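Local coordinates for acinetobacter secreted protease CpaA (Acinetobacter nosocomialis M2, PDB 6O38), which acts as a secreted zinc metalloprotease that forms a complex with its chaperone and is probably exported by the type II secretion system, at residues A[209-215]-A[235-241]; A[201-206]-A[224-230]. All blocks are in the same frame, centred on the assembly; numbering follows the deposited sequence.

Contact 1 of 2, residues A[209-215]-A[235-241]; sequences PLTEIAF and RIIIKST
Glu212 and Lys239 meet across the strand pair through different first torsions: CG of Glu212 lies opposite its own nitrogen (chi1 -179°), whereas CG of Lys239 sits beside its nitrogen (chi1 -65°) and the straight chain beyond it slants back over the neighbouring strand. Lys239 NZ thereby reaches Glu212 OE1 at 3.0 Å in a salt bridge, with Glu212 OE2 almost as near. Long, flexible charged chains suit this partly exposed face, where Lys193 also packs on Glu212. On the same face, Leu210 CD1 touches Ile237 CD1 at 3.8 Å, and the aliphatic base of Arg235 rests against Leu210, while the guanidinium turns away to a salt bridge with Glu268.

Strands 210-215 and 235-240 run parallel in the StcE-type beta-sandwich domain, the chain crossing over between them. Thr211, Ile213 and Phe215 direct both N-H and C=O to this partner, as in Ile213 N to Ile237 O (2.7 Å) and Lys239 N to Ile213 O (2.8 Å). Their neighbours Glu212 and Ala214 bond instead to strand 183-195.

The face carrying Ile213, Phe215, Ile236 and Ile238 is buried, and branched or aromatic residues fill it. Ile213 CD1 packs on Ile236 CG2 at 3.7 Å, the two side chains slanting across each other. Phe215 and Ile238 point the same way, side by side, bringing ring atom CE1 to 3.8 Å from Ile238 CG2; Leu261 packs against both. Small Ser240 fits next to Phe215 CB, and Thr241 N bonds to Phe215 O at 2.8 Å.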
ATOM      1  N   PRO A 209       3.421  12.854  18.670  1.00 43.86           N
ATOM      2  CA  PRO A 209       3.059  11.555  18.077  1.00 42.67           C
ATOM      3  C   PRO A 209       4.034  11.067  17.022  1.00 42.14           C
ATOM      4  O   PRO A 209       3.997   9.879  16.677  1.00 40.82           O
ATOM      5  CB  PRO A 209       1.672  11.812  17.467  1.00 43.25           C
ATOM      6  CG  PRO A 209       1.185  13.063  18.103  1.00 44.27           C
ATOM      7  CD  PRO A 209       2.397  13.877  18.393  1.00 44.94           C
ATOM      8  N   LEU A 210       4.903  11.930  16.501  1.00 42.34           N
ATOM      9  CA  LEU A 210       5.846  11.542  15.454  1.00 41.16           C
ATOM     10  C   LEU A 210       7.168  12.252  15.703  1.00 41.37           C
ATOM     11  O   LEU A 210       7.266  13.470  15.523  1.00 42.83           O
ATOM     12  CB  LEU A 210       5.297  11.879  14.067  1.00 41.31           C
ATOM     13  CG  LEU A 210       6.170  11.480  12.878  1.00 40.06           C
ATOM     14  CD1 LEU A 210       6.480   9.992  12.926  1.00 38.61           C
ATOM     15  CD2 LEU A 210       5.494  11.849  11.566  1.00 40.40           C
ATOM     16  N   THR A 211       8.182  11.493  16.111  1.00 41.82           N
ATOM     17  CA  THR A 211       9.527  12.009  16.323  1.00 42.51           C
ATOM     18  C   THR A 211      10.434  11.500  15.210  1.00 41.16           C
ATOM     19  O   THR A 211      10.414  10.308  14.885  1.00 39.42           O
ATOM     20  CB  THR A 211      10.070  11.582  17.689  1.00 42.34           C
ATOM     21  OG1 THR A 211       9.094  11.857  18.702  1.00 43.17           O
ATOM     22  CG2 THR A 211      11.353  12.336  18.013  1.00 43.74           C
ATOM     23  N   GLU A 212      11.224  12.400  14.630  1.00 42.62           N
ATOM     24  CA  GLU A 212      12.081  12.080  13.492  1.00 41.56           C
ATOM     25  C   GLU A 212      13.524  12.384  13.875  1.00 42.27           C
ATOM     26  O   GLU A 212      13.879  13.545  14.107  1.00 44.13           O
ATOM     27  CB  GLU A 212      11.649  12.867  12.255  1.00 42.09           C
ATOM     28  CG  GLU A 212      12.466  12.589  11.009  1.00 41.60           C
ATOM     29  CD  GLU A 212      11.863  13.228   9.771  1.00 42.36           C
ATOM     30  OE1 GLU A 212      12.546  14.057   9.132  1.00 43.10           O
ATOM     31  OE2 GLU A 212      10.700  12.909   9.444  1.00 42.07           O
ATOM     32  N   ILE A 213      14.351  11.344  13.937  1.00 37.88           N
ATOM     33  CA  ILE A 213      15.728  11.437  14.413  1.00 38.83           C
ATOM     34  C   ILE A 213      16.658  11.262  13.221  1.00 38.38           C
ATOM     35  O   ILE A 213      16.638  10.218  12.556  1.00 36.62           O
ATOM     36  CB  ILE A 213      16.016  10.392  15.499  1.00 38.09           C
ATOM     37  CG1 ILE A 213      15.075  10.599  16.688  1.00 38.54           C
ATOM     38  CG2 ILE A 213      17.470  10.466  15.940  1.00 39.44           C
ATOM     39  CD1 ILE A 213      14.981   9.408  17.607  1.00 37.19           C
ATOM     40  N   ALA A 214      17.475  12.277  12.954  1.00 35.88           N
ATOM     41  CA  ALA A 214      18.343  12.301  11.786  1.00 35.91           C
ATOM     42  C   ALA A 214      19.785  11.984  12.163  1.00 36.33           C
ATOM     43  O   ALA A 214      20.309  12.500  13.155  1.00 37.50           O
ATOM     44  CB  ALA A 214      18.280  13.663  11.094  1.00 37.15           C
ATOM     45  N   PHE A 215      20.417  11.129  11.364  1.00 35.63           N
ATOM     46  CA  PHE A 215      21.847  10.865  11.435  1.00 36.81           C
ATOM     47  C   PHE A 215      22.526  11.452  10.205  1.00 37.34           C
ATOM     48  O   PHE A 215      21.983  11.388   9.097  1.00 35.93           O
ATOM     49  CB  PHE A 215      22.135   9.361  11.514  1.00 35.28           C
ATOM     50  CG  PHE A 215      21.890   8.755  12.870  1.00 35.13           C
ATOM     51  CD1 PHE A 215      20.616   8.719  13.414  1.00 33.92           C
ATOM     52  CD2 PHE A 215      22.936   8.199  13.590  1.00 36.29           C
ATOM     53  CE1 PHE A 215      20.393   8.152  14.658  1.00 33.66           C
ATOM     54  CE2 PHE A 215      22.720   7.632  14.832  1.00 36.08           C
ATOM     55  CZ  PHE A 215      21.447   7.607  15.366  1.00 34.65           C
ATOM     56  N   ARG A 235       5.124   7.347  17.292  1.00 40.21           N
ATOM     57  CA  ARG A 235       6.002   6.835  16.252  1.00 39.25           C
ATOM     58  C   ARG A 235       7.346   7.544  16.280  1.00 39.23           C
ATOM     59  O   ARG A 235       7.422   8.750  16.534  1.00 40.52           O
ATOM     60  CB  ARG A 235       5.367   6.981  14.865  1.00 39.70           C
ATOM     61  CG  ARG A 235       4.222   6.016  14.620  1.00 39.89           C
ATOM     62  CD  ARG A 235       3.795   6.007  13.165  1.00 40.31           C
ATOM     63  NE  ARG A 235       2.703   5.066  12.932  1.00 41.02           N
ATOM     64  CZ  ARG A 235       2.399   4.553  11.745  1.00 40.86           C
ATOM     65  NH1 ARG A 235       3.107   4.887  10.675  1.00 40.02           N
ATOM     66  NH2 ARG A 235       1.389   3.703  11.627  1.00 41.50           N
ATOM     67  N   ILE A 236       8.404   6.780  16.016  1.00 37.22           N
ATOM     68  CA  ILE A 236       9.760   7.300  15.904  1.00 37.14           C
ATOM     69  C   ILE A 236      10.321   6.857  14.561  1.00 36.06           C
ATOM     70  O   ILE A 236      10.372   5.655  14.273  1.00 34.79           O
ATOM     71  CB  ILE A 236      10.667   6.819  17.050  1.00 36.67           C
ATOM     72  CG1 ILE A 236      10.225   7.430  18.380  1.00 37.77           C
ATOM     73  CG2 ILE A 236      12.122   7.156  16.760  1.00 36.75           C
ATOM     74  CD1 ILE A 236      11.067   6.988  19.554  1.00 37.46           C
ATOM     75  N   ILE A 237      10.733   7.821  13.743  1.00 37.60           N
ATOM     76  CA  ILE A 237      11.418   7.559  12.482  1.00 36.72           C
ATOM     77  C   ILE A 237      12.891   7.886  12.674  1.00 37.04           C
ATOM     78  O   ILE A 237      13.235   8.957  13.187  1.00 38.40           O
ATOM     79  CB  ILE A 237      10.813   8.373  11.326  1.00 37.24           C
ATOM     80  CG1 ILE A 237       9.361   7.958  11.084  1.00 37.17           C
ATOM     81  CG2 ILE A 237      11.634   8.192  10.059  1.00 36.52           C
ATOM     82  CD1 ILE A 237       8.652   8.797  10.045  1.00 37.86           C
ATOM     83  N   ILE A 238      13.757   6.962  12.267  1.00 35.76           N
ATOM     84  CA  ILE A 238      15.201   7.133  12.357  1.00 36.29           C
ATOM     85  C   ILE A 238      15.756   7.129  10.940  1.00 36.11           C
ATOM     86  O   ILE A 238      15.590   6.147  10.205  1.00 34.95           O
ATOM     87  CB  ILE A 238      15.856   6.040  13.215  1.00 35.72           C
ATOM     88  CG1 ILE A 238      15.244   6.036  14.619  1.00 36.00           C
ATOM     89  CG2 ILE A 238      17.358   6.250  13.292  1.00 36.67           C
ATOM     90  CD1 ILE A 238      15.837   5.000  15.547  1.00 35.44           C
ATOM     91  N   LYS A 239      16.420   8.221  10.561  1.00 36.59           N
ATOM     92  CA  LYS A 239      16.962   8.395   9.223  1.00 36.60           C
ATOM     93  C   LYS A 239      18.460   8.651   9.304  1.00 37.83           C
ATOM     94  O   LYS A 239      18.961   9.200  10.290  1.00 39.22           O
ATOM     95  CB  LYS A 239      16.309   9.579   8.497  1.00 37.43           C
ATOM     96  CG  LYS A 239      14.830   9.444   8.197  1.00 36.87           C
ATOM     97  CD  LYS A 239      14.306  10.763   7.644  1.00 38.31           C
ATOM     98  CE  LYS A 239      12.800  10.747   7.448  1.00 38.36           C
ATOM     99  NZ  LYS A 239      12.313  12.036   6.876  1.00 39.55           N
ATOM    100  N   SER A 240      19.173   8.245   8.258  1.00 34.64           N
ATOM    101  CA  SER A 240      20.609   8.462   8.196  1.00 35.93           C
ATOM    102  C   SER A 240      21.019   8.908   6.802  1.00 36.14           C
ATOM    103  O   SER A 240      20.571   8.345   5.799  1.00 34.82           O
ATOM    104  CB  SER A 240      21.390   7.199   8.574  1.00 35.60           C
ATOM    105  OG  SER A 240      22.782   7.397   8.403  1.00 37.17           O
ATOM    106  N   THR A 241      21.876   9.925   6.754  1.00 35.52           N
ATOM    107  CA  THR A 241      22.649  10.257   5.566  1.00 36.01           C
ATOM    108  C   THR A 241      24.143  10.176   5.849  1.00 37.60           C
ATOM    109  O   THR A 241      24.952  10.579   5.004  1.00 38.35           O
ATOM    110  CB  THR A 241      22.282  11.652   5.047  1.00 36.80           C
ATOM    111  OG1 THR A 241      22.590  12.633   6.046  1.00 38.68           O
ATOM    112  CG2 THR A 241      20.799  11.723   4.708  1.00 35.41           C
TER

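Contact 2 of 2, residues A[201-206]-A[224-230]; sequences TSLAAV and FTLPTTA
Thr201 and Thr225 begin a short bridge between two loops running in nearly the same direction, in which Thr225 N bonds to Thr201 O at 3.0 Å and Leu203 N to Thr225 O at 3.3 Å, flanking Ser202. Pro227 has no N-H to offer Leu203 O, so this pairing does not continue there, and side chains take over.

Leu203 points toward the other loop. Its CB meets Phe224 CZ at 3.6 Å, the ring standing obliquely to it, and its CG comes to 4.0 Å from Pro227 CG. Phe224 sends CG opposite its own nitrogen (chi1 -175°), which carries the ring along the backbone from Thr201 to Leu203. Both loops lead into parallel strands of the StcE-type beta-sandwich, and their apolar residues lie over the face of those strands that carries Ile213, Ile236 and Ile238: Phe224 and Leu226 both pack on Ile238, and Leu226, turned from loop 201-206, also on Trp278.

Farther along, Val206 divides its branches: CG1 lies 4.0 Å from Pro227 CG, the side chains crossing at about a right angle, and CG2 touches Ala230 CB at 3.7 Å. Where the backbones have spread apart, a water accepts from Val206 N (2.9 Å) and donates to Thr229 O (2.6 Å).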
ATOM      1  N   THR A 201      23.071   9.153  22.651  1.00 38.60           N
ATOM      2  CA  THR A 201      22.829   7.755  22.321  1.00 35.80           C
ATOM      3  C   THR A 201      21.499   7.231  22.849  1.00 33.31           C
ATOM      4  O   THR A 201      21.251   6.024  22.764  1.00 31.46           O
ATOM      5  CB  THR A 201      23.967   6.883  22.860  1.00 36.24           C
ATOM      6  OG1 THR A 201      24.087   7.071  24.276  1.00 36.99           O
ATOM      7  CG2 THR A 201      25.283   7.251  22.190  1.00 38.68           C
ATOM      8  N   SER A 202      20.641   8.094  23.388  1.00 37.59           N
ATOM      9  CA  SER A 202      19.383   7.630  23.954  1.00 35.63           C
ATOM     10  C   SER A 202      18.348   8.744  23.905  1.00 36.21           C
ATOM     11  O   SER A 202      18.685   9.931  23.935  1.00 38.46           O
ATOM     12  CB  SER A 202      19.560   7.151  25.399  1.00 35.52           C
ATOM     13  OG  SER A 202      19.800   8.241  26.273  1.00 37.45           O
ATOM     14  N   LEU A 203      17.082   8.340  23.827  1.00 36.65           N
ATOM     15  CA  LEU A 203      15.940   9.239  23.954  1.00 37.04           C
ATOM     16  C   LEU A 203      15.123   8.770  25.150  1.00 36.13           C
ATOM     17  O   LEU A 203      14.542   7.681  25.120  1.00 34.29           O
ATOM     18  CB  LEU A 203      15.098   9.251  22.679  1.00 36.00           C
ATOM     19  CG  LEU A 203      13.932  10.242  22.646  1.00 36.78           C
ATOM     20  CD1 LEU A 203      14.429  11.670  22.830  1.00 39.34           C
ATOM     21  CD2 LEU A 203      13.141  10.105  21.355  1.00 35.77           C
ATOM     22  N   ALA A 204      15.089   9.585  26.207  1.00 36.78           N
ATOM     23  CA  ALA A 204      14.393   9.177  27.423  1.00 36.29           C
ATOM     24  C   ALA A 204      12.889   9.091  27.203  1.00 35.65           C
ATOM     25  O   ALA A 204      12.245   8.134  27.650  1.00 34.59           O
ATOM     26  CB  ALA A 204      14.718  10.143  28.561  1.00 37.87           C
ATOM     27  N   ALA A 205      12.308  10.074  26.518  1.00 36.98           N
ATOM     28  CA  ALA A 205      10.870  10.102  26.308  1.00 36.64           C
ATOM     29  C   ALA A 205      10.560  10.874  25.034  1.00 37.19           C
ATOM     30  O   ALA A 205      11.350  11.704  24.579  1.00 38.56           O
ATOM     31  CB  ALA A 205      10.138  10.726  27.502  1.00 37.53           C
ATOM     32  N   VAL A 206       9.392  10.588  24.464  1.00 40.50           N
ATOM     33  CA  VAL A 206       8.926  11.291  23.280  1.00 41.29           C
ATOM     34  C   VAL A 206       8.019  12.439  23.703  1.00 42.72           C
ATOM     35  O   VAL A 206       7.436  12.444  24.790  1.00 42.70           O
ATOM     36  CB  VAL A 206       8.203  10.346  22.297  1.00 39.90           C
ATOM     37  CG1 VAL A 206       9.171   9.312  21.748  1.00 38.49           C
ATOM     38  CG2 VAL A 206       7.021   9.676  22.978  1.00 39.12           C
ATOM     39  N   PHE A 224      21.974   3.759  19.429  1.00 35.02           N
ATOM     40  CA  PHE A 224      20.839   4.543  19.888  1.00 34.69           C
ATOM     41  C   PHE A 224      19.800   3.625  20.513  1.00 32.73           C
ATOM     42  O   PHE A 224      19.511   2.549  19.981  1.00 31.18           O
ATOM     43  CB  PHE A 224      20.218   5.338  18.732  1.00 34.50           C
ATOM     44  CG  PHE A 224      19.115   6.258  19.155  1.00 34.68           C
ATOM     45  CD1 PHE A 224      19.406   7.505  19.682  1.00 36.93           C
ATOM     46  CD2 PHE A 224      17.790   5.882  19.023  1.00 32.99           C
ATOM     47  CE1 PHE A 224      18.396   8.358  20.075  1.00 37.34           C
ATOM     48  CE2 PHE A 224      16.774   6.733  19.414  1.00 33.48           C
ATOM     49  CZ  PHE A 224      17.079   7.972  19.942  1.00 35.58           C
ATOM     50  N   THR A 225      19.243   4.057  21.643  1.00 34.04           N
ATOM     51  CA  THR A 225      18.252   3.289  22.386  1.00 32.65           C
ATOM     52  C   THR A 225      16.930   4.042  22.403  1.00 32.46           C
ATOM     53  O   THR A 225      16.885   5.217  22.784  1.00 33.86           O
ATOM     54  CB  THR A 225      18.721   3.019  23.819  1.00 33.26           C
ATOM     55  OG1 THR A 225      19.985   2.343  23.792  1.00 33.82           O
ATOM     56  CG2 THR A 225      17.708   2.160  24.560  1.00 31.86           C
ATOM     57  N   LEU A 226      15.859   3.363  21.993  1.00 34.40           N
ATOM     58  CA  LEU A 226      14.529   3.944  22.024  1.00 34.53           C
ATOM     59  C   LEU A 226      14.045   4.112  23.464  1.00 34.99           C
ATOM     60  O   LEU A 226      14.570   3.480  24.384  1.00 34.80           O
ATOM     61  CB  LEU A 226      13.552   3.069  21.241  1.00 33.30           C
ATOM     62  CG  LEU A 226      13.795   2.893  19.741  1.00 32.94           C
ATOM     63  CD1 LEU A 226      12.525   2.417  19.057  1.00 32.35           C
ATOM     64  CD2 LEU A 226      14.287   4.186  19.110  1.00 34.20           C
ATOM     65  N   PRO A 227      13.047   4.972  23.685  1.00 35.31           N
ATOM     66  CA  PRO A 227      12.476   5.101  25.031  1.00 35.72           C
ATOM     67  C   PRO A 227      11.875   3.787  25.507  1.00 34.46           C
ATOM     68  O   PRO A 227      11.480   2.932  24.713  1.00 33.41           O
ATOM     69  CB  PRO A 227      11.397   6.178  24.860  1.00 36.57           C
ATOM     70  CG  PRO A 227      11.824   6.954  23.667  1.00 37.25           C
ATOM     71  CD  PRO A 227      12.489   5.968  22.754  1.00 35.97           C
ATOM     72  N   THR A 228      11.812   3.635  26.831  1.00 36.80           N
ATOM     73  CA  THR A 228      11.241   2.433  27.420  1.00 35.94           C
ATOM     74  C   THR A 228       9.723   2.419  27.339  1.00 35.90           C
ATOM     75  O   THR A 228       9.119   1.341  27.366  1.00 35.24           O
ATOM     76  CB  THR A 228      11.657   2.318  28.886  1.00 36.28           C
ATOM     77  OG1 THR A 228      11.910   3.628  29.405  1.00 37.37           O
ATOM     78  CG2 THR A 228      12.939   1.517  29.001  1.00 36.17           C
ATOM     79  N   THR A 229       9.102   3.591  27.233  1.00 36.99           N
ATOM     80  CA  THR A 229       7.654   3.708  27.220  1.00 37.23           C
ATOM     81  C   THR A 229       7.266   4.969  26.462  1.00 38.11           C
ATOM     82  O   THR A 229       8.066   5.895  26.302  1.00 38.83           O
ATOM     83  CB  THR A 229       7.077   3.744  28.640  1.00 37.71           C
ATOM     84  OG1 THR A 229       5.651   3.623  28.585  1.00 37.93           O
ATOM     85  CG2 THR A 229       7.446   5.048  29.336  1.00 38.84           C
ATOM     86  N   ALA A 230       6.028   4.982  25.983  1.00 38.49           N
ATOM     87  CA  ALA A 230       5.461   6.137  25.299  1.00 39.47           C
ATOM     88  C   ALA A 230       3.944   6.032  25.387  1.00 39.78           C
ATOM     89  O   ALA A 230       3.403   5.148  26.059  1.00 39.32           O
ATOM     90  CB  ALA A 230       5.953   6.213  23.850  1.00 39.24           C
TER
HETATM   91  O   HOH W   1       8.056   8.439  25.973  1.00 36.65           O

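Overall arrangement
The segments alternate along the chain: loop 201-206 leads to strand 210-215, and loop 224-230 to strand 235-240, so contact 2 pairs the approaches to the strands that contact 1 pairs. Their centres lie about 12 Å apart, and they join through packing, Ile213 CD1 lying 3.5 Å from Phe224 CZ and Ile236 CD1 3.6 Å from Pro227 CD. Contact 1 is the regular one, with continuous backbone bonding, one buried apolar face and one partly exposed face bearing charge. Contact 2 lies farther out and is less regular: a single bridge, apolar packing and a water replace the continuous pairing, while its threonines, serine and alanines are largely at the surface.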